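Local coordinates for protein phosphodiesterase (Salpingoeca rosetta, PDB 7CJ3) that is a membrane-embedded, retinal-binding protein of the rhodopsin kind, its helical transmembrane domain resembling bacteriorhodopsin, at residues B[195-207]-B[219-233]. Numbering follows the deposited sequence.
Sequences VMLHMWGMFGKAM and RHALHLLRCEIVMSW. With OLC ((2R)-2,3-dihydroxypropyl (9Z)-octadec-9-enoate), chain N; OLC ((2R)-2,3-dihydroxypropyl (9Z)-octadec-9-enoate), chain O; RET (retinal), chain K.
Arg226 lays its guanidinium flat on the indole of Trp200, the planes 11° apart and CZ 4.0 Å from the centroid of the five-membered ring, a stacked cation-pi pair. On the same face its CD makes a CH-pi contact with the six-membered ring. Although CG starts wedged between backbone N and carbonyl carbon (chi1 61°), the extended chain beyond it carries the charged end obliquely over helix 195-207. Arg226 NH1 makes a weak hydrogen bond to Trp200 O, and Met207 SD lies over the other guanidinium face, 3.4 Å from Arg226 NH2. The opposite indole face lies against the tail of (2R)-2,3-dihydroxypropyl (9Z)-octadec-9-enoate, whose O19 accepts a 3.0 Å hydrogen bond from Trp200 NE1.

Alongside, Phe203 drops as a knob among Leu222, Leu225, Arg226 and Ile229, with Leu222 CG in plane at its ring edge. At one end, Arg219 NE reaches Met207 O in a weak, bent bond (3.1 Å). Toward the other, Met196 CE touches Trp233 CE3 at 3.5 Å; that indole, lining the retinal pocket, is held between Ile229 CG2 on one face and retinal C20 on the other.

Segment 195-207 of helix 178-207 runs antiparallel to segment 219-233 (173°), across the 11-residue loop 208-218: a pairing of sequential transmembrane helices in a bacteriorhodopsin-like bundle. Helix 128-149 meets Phe203 and Ile229, helix 250-277 meets Leu225, and helix 153-173 meets Val195 and Trp233.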
ATOM      1  N   VAL B 195      14.951 -24.195  -4.297  1.00 27.25           N
ATOM      2  CA  VAL B 195      15.249 -22.821  -3.802  1.00 28.79           C
ATOM      3  C   VAL B 195      14.599 -22.618  -2.427  1.00 29.09           C
ATOM      4  O   VAL B 195      15.317 -22.175  -1.481  1.00 26.32           O
ATOM      5  CB  VAL B 195      14.774 -21.769  -4.827  1.00 31.12           C
ATOM      6  CG1 VAL B 195      14.652 -20.378  -4.219  1.00 31.95           C
ATOM      7  CG2 VAL B 195      15.672 -21.728  -6.059  1.00 32.72           C
ATOM      8  N   MET B 196      13.290 -22.882  -2.315  1.00 25.69           N
ATOM      9  CA  MET B 196      12.533 -22.644  -1.057  1.00 27.96           C
ATOM     10  C   MET B 196      13.096 -23.529   0.069  1.00 27.78           C
ATOM     11  O   MET B 196      13.084 -23.080   1.241  1.00 23.66           O
ATOM     12  CB  MET B 196      11.040 -22.921  -1.236  1.00 27.64           C
ATOM     13  CG  MET B 196      10.306 -21.885  -2.102  1.00 30.35           C
ATOM     14  SD  MET B 196      10.179 -20.198  -1.385  1.00 27.88           S
ATOM     15  CE  MET B 196      11.591 -19.428  -2.183  1.00 29.97           C
ATOM     16  N   LEU B 197      13.584 -24.730  -0.268  1.00 29.62           N
ATOM     17  CA  LEU B 197      14.070 -25.718   0.726  1.00 32.84           C
ATOM     18  C   LEU B 197      15.383 -25.206   1.315  1.00 33.40           C
ATOM     19  O   LEU B 197      15.545 -25.283   2.562  1.00 31.33           O
ATOM     20  CB  LEU B 197      14.269 -27.093   0.070  1.00 35.72           C
ATOM     21  CG  LEU B 197      13.121 -28.099   0.220  1.00 41.00           C
ATOM     22  CD1 LEU B 197      13.327 -29.303  -0.689  1.00 41.46           C
ATOM     23  CD2 LEU B 197      12.940 -28.541   1.676  1.00 45.06           C
ATOM     24  N   HIS B 198      16.282 -24.732   0.444  1.00 33.37           N
ATOM     25  CA  HIS B 198      17.624 -24.231   0.827  1.00 32.72           C
ATOM     26  C   HIS B 198      17.487 -22.882   1.521  1.00 31.38           C
ATOM     27  O   HIS B 198      18.247 -22.650   2.489  1.00 33.81           O
ATOM     28  CB  HIS B 198      18.573 -24.195  -0.364  1.00 33.23           C
ATOM     29  CG  HIS B 198      19.205 -25.514  -0.642  1.00 36.50           C
ATOM     30  ND1 HIS B 198      18.640 -26.451  -1.473  1.00 37.65           N
ATOM     31  CD2 HIS B 198      20.367 -26.045  -0.186  1.00 40.07           C
ATOM     32  CE1 HIS B 198      19.453 -27.501  -1.535  1.00 41.19           C
ATOM     33  NE2 HIS B 198      20.510 -27.276  -0.744  1.00 38.81           N
ATOM     34  N   MET B 199      16.548 -22.043   1.079  1.00 28.60           N
ATOM     35  CA  MET B 199      16.235 -20.771   1.783  1.00 27.42           C
ATOM     36  C   MET B 199      15.799 -21.092   3.215  1.00 26.23           C
ATOM     37  O   MET B 199      16.317 -20.433   4.153  1.00 25.20           O
ATOM     38  CB  MET B 199      15.109 -20.001   1.096  1.00 28.41           C
ATOM     39  CG  MET B 199      14.801 -18.686   1.763  1.00 29.78           C
ATOM     40  SD  MET B 199      13.456 -18.762   3.008  1.00 31.76           S
ATOM     41  CE  MET B 199      12.172 -19.565   2.043  1.00 32.26           C
ATOM     42  N   TRP B 200      14.862 -22.047   3.357  1.00 25.46           N
ATOM     43  CA  TRP B 200      14.330 -22.537   4.655  1.00 26.61           C
ATOM     44  C   TRP B 200      15.518 -23.020   5.509  1.00 28.59           C
ATOM     45  O   TRP B 200      15.627 -22.593   6.674  1.00 28.35           O
ATOM     46  CB  TRP B 200      13.240 -23.600   4.426  1.00 27.81           C
ATOM     47  CG  TRP B 200      12.469 -23.966   5.662  1.00 28.53           C
ATOM     48  CD1 TRP B 200      12.809 -24.904   6.594  1.00 28.88           C
ATOM     49  CD2 TRP B 200      11.232 -23.388   6.124  1.00 28.41           C
ATOM     50  NE1 TRP B 200      11.877 -24.945   7.594  1.00 27.63           N
ATOM     51  CE2 TRP B 200      10.911 -24.012   7.343  1.00 26.79           C
ATOM     52  CE3 TRP B 200      10.379 -22.395   5.640  1.00 30.11           C
ATOM     53  CZ2 TRP B 200       9.784 -23.675   8.080  1.00 28.06           C
ATOM     54  CZ3 TRP B 200       9.253 -22.070   6.360  1.00 31.60           C
ATOM     55  CH2 TRP B 200       8.963 -22.707   7.567  1.00 31.83           C
ATOM     56  N   GLY B 201      16.444 -23.761   4.898  1.00 29.86           N
ATOM     57  CA  GLY B 201      17.668 -24.286   5.530  1.00 34.14           C
ATOM     58  C   GLY B 201      18.506 -23.216   6.208  1.00 37.55           C
ATOM     59  O   GLY B 201      18.810 -23.365   7.412  1.00 39.51           O
ATOM     60  N   MET B 202      18.892 -22.176   5.469  1.00 43.72           N
ATOM     61  CA  MET B 202      19.921 -21.194   5.918  1.00 41.02           C
ATOM     62  C   MET B 202      19.361 -20.327   7.052  1.00 36.48           C
ATOM     63  O   MET B 202      20.140 -19.980   7.958  1.00 35.62           O
ATOM     64  CB  MET B 202      20.437 -20.328   4.760  1.00 42.73           C
ATOM     65  CG  MET B 202      19.422 -19.376   4.174  1.00 49.27           C
ATOM     66  SD  MET B 202      20.189 -18.169   3.024  1.00 53.76           S
ATOM     67  CE  MET B 202      20.630 -19.236   1.652  1.00 48.86           C
ATOM     68  N   PHE B 203      18.061 -20.020   7.028  1.00 33.95           N
ATOM     69  CA  PHE B 203      17.345 -19.384   8.163  1.00 34.19           C
ATOM     70  C   PHE B 203      17.362 -20.301   9.390  1.00 37.97           C
ATOM     71  O   PHE B 203      17.484 -19.763  10.505  1.00 38.01           O
ATOM     72  CB  PHE B 203      15.903 -19.083   7.800  1.00 32.84           C
ATOM     73  CG  PHE B 203      15.741 -17.779   7.081  1.00 34.92           C
ATOM     74  CD1 PHE B 203      15.885 -16.587   7.761  1.00 32.75           C
ATOM     75  CD2 PHE B 203      15.450 -17.744   5.725  1.00 35.02           C
ATOM     76  CE1 PHE B 203      15.708 -15.379   7.105  1.00 33.66           C
ATOM     77  CE2 PHE B 203      15.300 -16.530   5.067  1.00 33.91           C
ATOM     78  CZ  PHE B 203      15.417 -15.355   5.766  1.00 32.57           C
ATOM     79  N   GLY B 204      17.213 -21.617   9.177  1.00 38.62           N
ATOM     80  CA  GLY B 204      17.272 -22.648  10.223  1.00 39.96           C
ATOM     81  C   GLY B 204      18.654 -22.740  10.863  1.00 46.32           C
ATOM     82  O   GLY B 204      18.740 -22.710  12.120  1.00 45.04           O
ATOM     83  N   LYS B 205      19.710 -22.863  10.051  1.00 45.43           N
ATOM     84  CA  LYS B 205      21.106 -22.899  10.554  1.00 43.58           C
ATOM     85  C   LYS B 205      21.288 -21.747  11.557  1.00 43.70           C
ATOM     86  O   LYS B 205      21.818 -21.993  12.684  1.00 46.36           O
ATOM     87  CB  LYS B 205      22.085 -22.865   9.380  1.00 43.33           C
ATOM     88  CG  LYS B 205      22.167 -24.158   8.592  1.00 48.87           C
ATOM     89  CD  LYS B 205      22.729 -23.995   7.199  1.00 52.63           C
ATOM     90  CE  LYS B 205      22.596 -25.264   6.377  1.00 60.80           C
ATOM     91  NZ  LYS B 205      23.228 -25.164   5.036  1.00 66.25           N
ATOM     92  N   ALA B 206      20.708 -20.575  11.268  1.00 43.64           N
ATOM     93  CA  ALA B 206      20.925 -19.293  11.983  1.00 44.91           C
ATOM     94  C   ALA B 206      20.022 -19.165  13.213  1.00 44.37           C
ATOM     95  O   ALA B 206      20.342 -18.357  14.082  1.00 46.94           O
ATOM     96  CB  ALA B 206      20.700 -18.146  11.044  1.00 46.47           C
ATOM     97  N   MET B 207      18.929 -19.921  13.277  1.00 44.09           N
ATOM     98  CA  MET B 207      18.007 -19.898  14.441  1.00 38.46           C
ATOM     99  C   MET B 207      18.597 -20.687  15.613  1.00 36.23           C
ATOM    100  O   MET B 207      18.106 -20.467  16.745  1.00 34.96           O
ATOM    101  CB  MET B 207      16.644 -20.489  14.058  1.00 36.09           C
ATOM    102  CG  MET B 207      15.784 -19.562  13.251  1.00 35.17           C
ATOM    103  SD  MET B 207      14.447 -20.445  12.426  1.00 33.49           S
ATOM    104  CE  MET B 207      13.263 -20.518  13.770  1.00 33.78           C
ATOM    105  N   ARG B 219      15.547 -14.862  16.772  1.00 37.36           N
ATOM    106  CA  ARG B 219      15.121 -16.222  16.380  1.00 32.29           C
ATOM    107  C   ARG B 219      13.711 -16.159  15.780  1.00 29.77           C
ATOM    108  O   ARG B 219      13.509 -16.710  14.689  1.00 22.79           O
ATOM    109  CB  ARG B 219      15.203 -17.120  17.621  1.00 35.00           C
ATOM    110  CG  ARG B 219      15.432 -18.590  17.304  1.00 39.57           C
ATOM    111  CD  ARG B 219      15.375 -19.514  18.489  1.00 42.15           C
ATOM    112  NE  ARG B 219      15.249 -20.878  17.984  1.00 48.35           N
ATOM    113  CZ  ARG B 219      14.101 -21.493  17.719  1.00 47.94           C
ATOM    114  NH1 ARG B 219      12.938 -20.889  17.927  1.00 47.41           N
ATOM    115  NH2 ARG B 219      14.134 -22.724  17.250  1.00 47.85           N
ATOM    116  N   HIS B 220      12.757 -15.495  16.452  1.00 33.23           N
ATOM    117  CA  HIS B 220      11.344 -15.521  16.009  1.00 36.98           C
ATOM    118  C   HIS B 220      11.249 -14.881  14.621  1.00 36.40           C
ATOM    119  O   HIS B 220      10.479 -15.399  13.789  1.00 32.25           O
ATOM    120  CB  HIS B 220      10.394 -14.877  17.026  1.00 44.02           C
ATOM    121  CG  HIS B 220       8.961 -15.233  16.773  1.00 57.92           C
ATOM    122  ND1 HIS B 220       7.896 -14.386  17.094  1.00 63.80           N
ATOM    123  CD2 HIS B 220       8.411 -16.290  16.125  1.00 67.13           C
ATOM    124  CE1 HIS B 220       6.759 -14.941  16.711  1.00 69.82           C
ATOM    125  NE2 HIS B 220       7.041 -16.112  16.112  1.00 73.28           N
ATOM    126  N   ALA B 221      11.994 -13.795  14.375  1.00 34.08           N
ATOM    127  CA  ALA B 221      11.872 -12.976  13.148  1.00 32.11           C
ATOM    128  C   ALA B 221      12.456 -13.737  11.952  1.00 28.52           C
ATOM    129  O   ALA B 221      11.856 -13.671  10.877  1.00 25.37           O
ATOM    130  CB  ALA B 221      12.540 -11.648  13.348  1.00 31.92           C
ATOM    131  N   LEU B 222      13.555 -14.461  12.141  1.00 27.31           N
ATOM    132  CA  LEU B 222      14.115 -15.373  11.108  1.00 29.86           C
ATOM    133  C   LEU B 222      13.040 -16.385  10.687  1.00 31.88           C
ATOM    134  O   LEU B 222      12.978 -16.712   9.490  1.00 34.63           O
ATOM    135  CB  LEU B 222      15.373 -16.078  11.632  1.00 33.71           C
ATOM    136  CG  LEU B 222      16.707 -15.370  11.320  1.00 36.31           C
ATOM    137  CD1 LEU B 222      16.987 -14.267  12.311  1.00 34.60           C
ATOM    138  CD2 LEU B 222      17.874 -16.350  11.316  1.00 36.85           C
ATOM    139  N   HIS B 223      12.193 -16.846  11.615  1.00 29.69           N
ATOM    140  CA  HIS B 223      11.142 -17.849  11.312  1.00 27.92           C
ATOM    141  C   HIS B 223      10.003 -17.203  10.525  1.00 25.37           C
ATOM    142  O   HIS B 223       9.544 -17.807   9.525  1.00 25.21           O
ATOM    143  CB  HIS B 223      10.627 -18.550  12.579  1.00 30.90           C
ATOM    144  CG  HIS B 223       9.642 -19.630  12.256  1.00 31.41           C
ATOM    145  ND1 HIS B 223       8.293 -19.504  12.532  1.00 33.39           N
ATOM    146  CD2 HIS B 223       9.790 -20.791  11.594  1.00 28.96           C
ATOM    147  CE1 HIS B 223       7.661 -20.563  12.081  1.00 34.83           C
ATOM    148  NE2 HIS B 223       8.557 -21.364  11.493  1.00 33.42           N
ATOM    149  N   LEU B 224       9.533 -16.040  10.979  1.00 27.00           N
ATOM    150  CA  LEU B 224       8.447 -15.271  10.308  1.00 27.15           C
ATOM    151  C   LEU B 224       8.871 -14.912   8.877  1.00 27.24           C
ATOM    152  O   LEU B 224       8.009 -14.958   7.977  1.00 25.75           O
ATOM    153  CB  LEU B 224       8.126 -14.043  11.154  1.00 29.73           C
ATOM    154  CG  LEU B 224       7.320 -14.395  12.394  1.00 31.19           C
ATOM    155  CD1 LEU B 224       7.013 -13.143  13.188  1.00 34.22           C
ATOM    156  CD2 LEU B 224       6.031 -15.117  12.018  1.00 30.12           C
ATOM    157  N   LEU B 225      10.160 -14.637   8.656  1.00 24.77           N
ATOM    158  CA  LEU B 225      10.678 -14.326   7.311  1.00 26.22           C
ATOM    159  C   LEU B 225      10.569 -15.540   6.371  1.00 23.25           C
ATOM    160  O   LEU B 225       9.999 -15.367   5.273  1.00 20.49           O
ATOM    161  CB  LEU B 225      12.111 -13.811   7.452  1.00 31.52           C
ATOM    162  CG  LEU B 225      12.214 -12.335   7.861  1.00 35.65           C
ATOM    163  CD1 LEU B 225      13.668 -11.899   8.014  1.00 37.65           C
ATOM    164  CD2 LEU B 225      11.489 -11.432   6.873  1.00 34.03           C
ATOM    165  N   ARG B 226      11.105 -16.708   6.747  1.00 20.50           N
ATOM    166  CA  ARG B 226      11.072 -17.928   5.888  1.00 19.26           C
ATOM    167  C   ARG B 226       9.627 -18.410   5.625  1.00 19.58           C
ATOM    168  O   ARG B 226       9.382 -19.028   4.557  1.00 16.19           O
ATOM    169  CB  ARG B 226      11.933 -19.036   6.487  1.00 19.46           C
ATOM    170  CG  ARG B 226      11.510 -19.530   7.860  1.00 19.86           C
ATOM    171  CD  ARG B 226      12.463 -20.624   8.318  1.00 21.04           C
ATOM    172  NE  ARG B 226      12.111 -21.241   9.591  1.00 22.24           N
ATOM    173  CZ  ARG B 226      12.703 -22.326  10.089  1.00 24.30           C
ATOM    174  NH1 ARG B 226      13.682 -22.919   9.431  1.00 24.96           N
ATOM    175  NH2 ARG B 226      12.335 -22.826  11.247  1.00 25.71           N
ATOM    176  N   CYS B 227       8.694 -18.157   6.557  1.00 20.66           N
ATOM    177  CA  CYS B 227       7.241 -18.459   6.408  1.00 20.25           C
ATOM    178  C   CYS B 227       6.640 -17.450   5.421  1.00 19.57           C
ATOM    179  O   CYS B 227       5.851 -17.837   4.564  1.00 20.32           O
ATOM    180  CB  CYS B 227       6.506 -18.412   7.747  1.00 21.17           C
ATOM    181  SG  CYS B 227       6.879 -19.745   8.925  1.00 25.28           S
ATOM    182  N   GLU B 228       7.029 -16.182   5.520  1.00 21.39           N
ATOM    183  CA  GLU B 228       6.477 -15.105   4.667  1.00 23.49           C
ATOM    184  C   GLU B 228       6.771 -15.417   3.190  1.00 24.56           C
ATOM    185  O   GLU B 228       5.826 -15.289   2.376  1.00 24.07           O
ATOM    186  CB  GLU B 228       7.076 -13.767   5.078  1.00 26.07           C
ATOM    187  CG  GLU B 228       6.321 -12.566   4.544  1.00 27.74           C
ATOM    188  CD  GLU B 228       6.671 -12.076   3.149  1.00 28.49           C
ATOM    189  OE1 GLU B 228       5.783 -11.416   2.588  1.00 33.37           O
ATOM    190  OE2 GLU B 228       7.792 -12.325   2.622  1.00 27.46           O
ATOM    191  N   ILE B 229       8.027 -15.795   2.881  1.00 21.94           N
ATOM    192  CA  ILE B 229       8.566 -16.029   1.514  1.00 21.30           C
ATOM    193  C   ILE B 229       7.823 -17.214   0.884  1.00 21.59           C
ATOM    194  O   ILE B 229       7.359 -17.105  -0.276  1.00 18.38           O
ATOM    195  CB  ILE B 229      10.100 -16.208   1.602  1.00 23.04           C
ATOM    196  CG1 ILE B 229      10.765 -14.868   1.956  1.00 25.49           C
ATOM    197  CG2 ILE B 229      10.700 -16.793   0.320  1.00 22.55           C
ATOM    198  CD1 ILE B 229      12.151 -14.985   2.519  1.00 25.21           C
ATOM    199  N   VAL B 230       7.643 -18.284   1.655  1.00 22.57           N
ATOM    200  CA  VAL B 230       6.940 -19.522   1.222  1.00 24.17           C
ATOM    201  C   VAL B 230       5.466 -19.192   0.936  1.00 24.81           C
ATOM    202  O   VAL B 230       4.950 -19.603  -0.133  1.00 22.88           O
ATOM    203  CB  VAL B 230       7.110 -20.635   2.270  1.00 26.94           C
ATOM    204  CG1 VAL B 230       6.208 -21.843   1.983  1.00 27.43           C
ATOM    205  CG2 VAL B 230       8.568 -21.068   2.376  1.00 28.21           C
ATOM    206  N   MET B 231       4.799 -18.454   1.824  1.00 24.81           N
ATOM    207  CA  MET B 231       3.362 -18.177   1.627  1.00 27.58           C
ATOM    208  C   MET B 231       3.219 -17.303   0.384  1.00 25.52           C
ATOM    209  O   MET B 231       2.533 -17.744  -0.560  1.00 28.31           O
ATOM    210  CB  MET B 231       2.754 -17.525   2.873  1.00 37.82           C
ATOM    211  CG  MET B 231       1.451 -16.776   2.706  1.00 45.92           C
ATOM    212  SD  MET B 231      -0.035 -17.813   2.921  1.00 63.85           S
ATOM    213  CE  MET B 231      -1.148 -17.153   1.671  1.00 57.61           C
ATOM    214  N   SER B 232       3.915 -16.158   0.344  1.00 23.14           N
ATOM    215  CA  SER B 232       3.771 -15.105  -0.699  1.00 21.53           C
ATOM    216  C   SER B 232       4.271 -15.581  -2.070  1.00 22.29           C
ATOM    217  O   SER B 232       3.530 -15.443  -3.021  1.00 19.24           O
ATOM    218  CB  SER B 232       4.462 -13.842  -0.278  1.00 20.47           C
ATOM    219  OG  SER B 232       5.820 -14.068   0.048  1.00 20.51           O
ATOM    220  N   TRP B 233       5.485 -16.128  -2.161  1.00 24.88           N
ATOM    221  CA  TRP B 233       6.158 -16.435  -3.450  1.00 25.29           C
ATOM    222  C   TRP B 233       5.426 -17.571  -4.158  1.00 26.28           C
ATOM    223  O   TRP B 233       5.542 -17.680  -5.396  1.00 29.90           O
ATOM    224  CB  TRP B 233       7.620 -16.835  -3.250  1.00 25.96           C
ATOM    225  CG  TRP B 233       8.566 -15.738  -2.872  1.00 28.40           C
ATOM    226  CD1 TRP B 233       8.335 -14.652  -2.075  1.00 29.76           C
ATOM    227  CD2 TRP B 233       9.952 -15.672  -3.238  1.00 28.25           C
ATOM    228  NE1 TRP B 233       9.481 -13.912  -1.932  1.00 29.27           N
ATOM    229  CE2 TRP B 233      10.485 -14.513  -2.637  1.00 28.95           C
ATOM    230  CE3 TRP B 233      10.793 -16.493  -3.995  1.00 26.79           C
ATOM    231  CZ2 TRP B 233      11.825 -14.159  -2.778  1.00 31.22           C
ATOM    232  CZ3 TRP B 233      12.112 -16.137  -4.142  1.00 26.76           C
ATOM    233  CH2 TRP B 233      12.617 -14.985  -3.539  1.00 28.91           C
TER
HETATM  234  C18 OLC N 404       3.583 -24.984  -4.230  1.00 33.14           C
HETATM  235  C10 OLC N 404       9.829 -25.611   3.689  1.00 35.70           C
HETATM  236  C9  OLC N 404      10.112 -26.284   4.827  1.00 33.89           C
HETATM  237  C17 OLC N 404       4.231 -25.683  -3.039  1.00 35.50           C
HETATM  238  C11 OLC N 404       9.684 -26.205   2.319  1.00 33.44           C
HETATM  239  C8  OLC N 404      10.359 -27.747   4.976  1.00 34.41           C
HETATM  240  C24 OLC N 404      16.445 -26.956  13.071  1.00 55.77           C
HETATM  241  C16 OLC N 404       5.538 -25.062  -2.503  1.00 37.34           C
HETATM  242  C12 OLC N 404       8.748 -25.373   1.472  1.00 34.29           C
HETATM  243  C7  OLC N 404      11.176 -28.030   6.231  1.00 37.59           C
HETATM  244  C15 OLC N 404       6.351 -26.038  -1.632  1.00 40.96           C
HETATM  245  C13 OLC N 404       7.967 -26.238   0.435  1.00 39.60           C
HETATM  246  C6  OLC N 404      12.093 -29.249   6.078  1.00 45.21           C
HETATM  247  C14 OLC N 404       7.078 -25.335  -0.480  1.00 42.67           C
HETATM  248  C5  OLC N 404      13.431 -29.044   5.324  1.00 52.59           C
HETATM  249  C4  OLC N 404      14.578 -28.238   6.017  1.00 62.31           C
HETATM  250  C3  OLC N 404      14.462 -28.026   7.541  1.00 67.31           C
HETATM  251  C2  OLC N 404      15.324 -26.893   8.146  1.00 71.26           C
HETATM  252  C21 OLC N 404      14.971 -25.279  11.802  1.00 59.30           C
HETATM  253  C1  OLC N 404      14.703 -26.389   9.472  1.00 76.40           C
HETATM  254  C22 OLC N 404      15.506 -25.747  13.182  1.00 58.36           C
HETATM  255  O19 OLC N 404      13.476 -26.404   9.628  1.00 84.64           O
HETATM  256  O25 OLC N 404      17.136 -27.089  14.303  1.00 53.34           O
HETATM  257  O23 OLC N 404      16.177 -24.686  13.906  1.00 53.43           O
HETATM  258  O20 OLC N 404      15.520 -25.917  10.619  1.00 65.84           O
HETATM  259  C18 OLC O 405       7.026 -32.036 -11.778  1.00 77.21           C
HETATM  260  C10 OLC O 405      13.527 -30.570  -6.348  1.00 50.81           C
HETATM  261  C9  OLC O 405      14.560 -30.370  -5.528  1.00 49.59           C
HETATM  262  C17 OLC O 405       8.165 -33.001 -11.482  1.00 76.68           C
HETATM  263  C11 OLC O 405      12.286 -31.347  -5.996  1.00 51.27           C
HETATM  264  C8  OLC O 405      14.644 -30.932  -4.139  1.00 49.48           C
HETATM  265  C24 OLC O 405      20.365 -35.984   0.291  1.00 85.40           C
HETATM  266  C16 OLC O 405       9.209 -32.314 -10.593  1.00 84.30           C
HETATM  267  C12 OLC O 405      11.644 -31.849  -7.286  1.00 59.89           C
HETATM  268  C7  OLC O 405      15.898 -30.438  -3.406  1.00 50.24           C
HETATM  269  C15 OLC O 405       9.691 -33.165  -9.400  1.00 82.96           C
HETATM  270  C13 OLC O 405      10.182 -31.432  -7.497  1.00 68.37           C
HETATM  271  C6  OLC O 405      16.219 -31.459  -2.323  1.00 55.53           C
HETATM  272  C14 OLC O 405       9.299 -32.586  -8.017  1.00 76.37           C
HETATM  273  C5  OLC O 405      16.864 -30.903  -1.067  1.00 61.12           C
HETATM  274  C4  OLC O 405      18.170 -30.223  -1.396  1.00 68.93           C
HETATM  275  C3  OLC O 405      19.304 -31.147  -1.865  1.00 84.43           C
HETATM  276  C2  OLC O 405      19.690 -32.228  -0.836  1.00 96.34           C
HETATM  277  C21 OLC O 405      22.257 -34.364   0.595  1.00 87.13           C
HETATM  278  C1  OLC O 405      21.159 -32.635  -0.932  1.00 96.50           C
HETATM  279  C22 OLC O 405      21.092 -35.078   1.296  1.00 85.48           C
HETATM  280  O19 OLC O 405      21.736 -32.642  -2.006  1.00101.75           O
HETATM  281  O25 OLC O 405      18.942 -35.887   0.432  1.00 83.96           O
HETATM  282  O23 OLC O 405      21.569 -35.830   2.438  1.00 74.62           O
HETATM  283  O20 OLC O 405      21.917 -33.015   0.262  1.00 90.89           O
HETATM  284  C1  RET K 401       6.982 -18.683 -12.438  1.00 29.15           C
HETATM  285  C2  RET K 401       6.999 -19.658 -13.617  1.00 29.76           C
HETATM  286  C3  RET K 401       6.403 -20.963 -13.330  1.00 31.07           C
HETATM  287  C4  RET K 401       7.075 -21.618 -12.143  1.00 31.92           C
HETATM  288  C5  RET K 401       7.514 -20.681 -11.052  1.00 32.09           C
HETATM  289  C6  RET K 401       7.364 -19.335 -11.112  1.00 30.22           C
HETATM  290  C7  RET K 401       7.622 -18.538  -9.904  1.00 32.56           C
HETATM  291  C8  RET K 401       7.670 -17.154  -9.762  1.00 39.48           C
HETATM  292  C9  RET K 401       8.144 -16.400  -8.649  1.00 42.18           C
HETATM  293  C10 RET K 401       8.186 -14.983  -8.648  1.00 42.36           C
HETATM  294  C11 RET K 401       8.447 -14.118  -7.577  1.00 41.48           C
HETATM  295  C12 RET K 401       8.383 -12.730  -7.520  1.00 38.01           C
HETATM  296  C13 RET K 401       8.705 -11.899  -6.434  1.00 39.26           C
HETATM  297  C14 RET K 401       8.683 -10.523  -6.571  1.00 43.06           C
HETATM  298  C15 RET K 401       9.452  -9.571  -5.775  1.00 47.16           C
HETATM  299  C16 RET K 401       7.995 -17.590 -12.823  1.00 27.63           C
HETATM  300  C17 RET K 401       5.578 -18.057 -12.358  1.00 28.35           C
HETATM  301  C18 RET K 401       8.142 -21.429  -9.894  1.00 32.07           C
HETATM  302  C19 RET K 401       8.611 -17.079  -7.398  1.00 43.11           C
HETATM  303  C20 RET K 401       9.046 -12.550  -5.129  1.00 38.26           C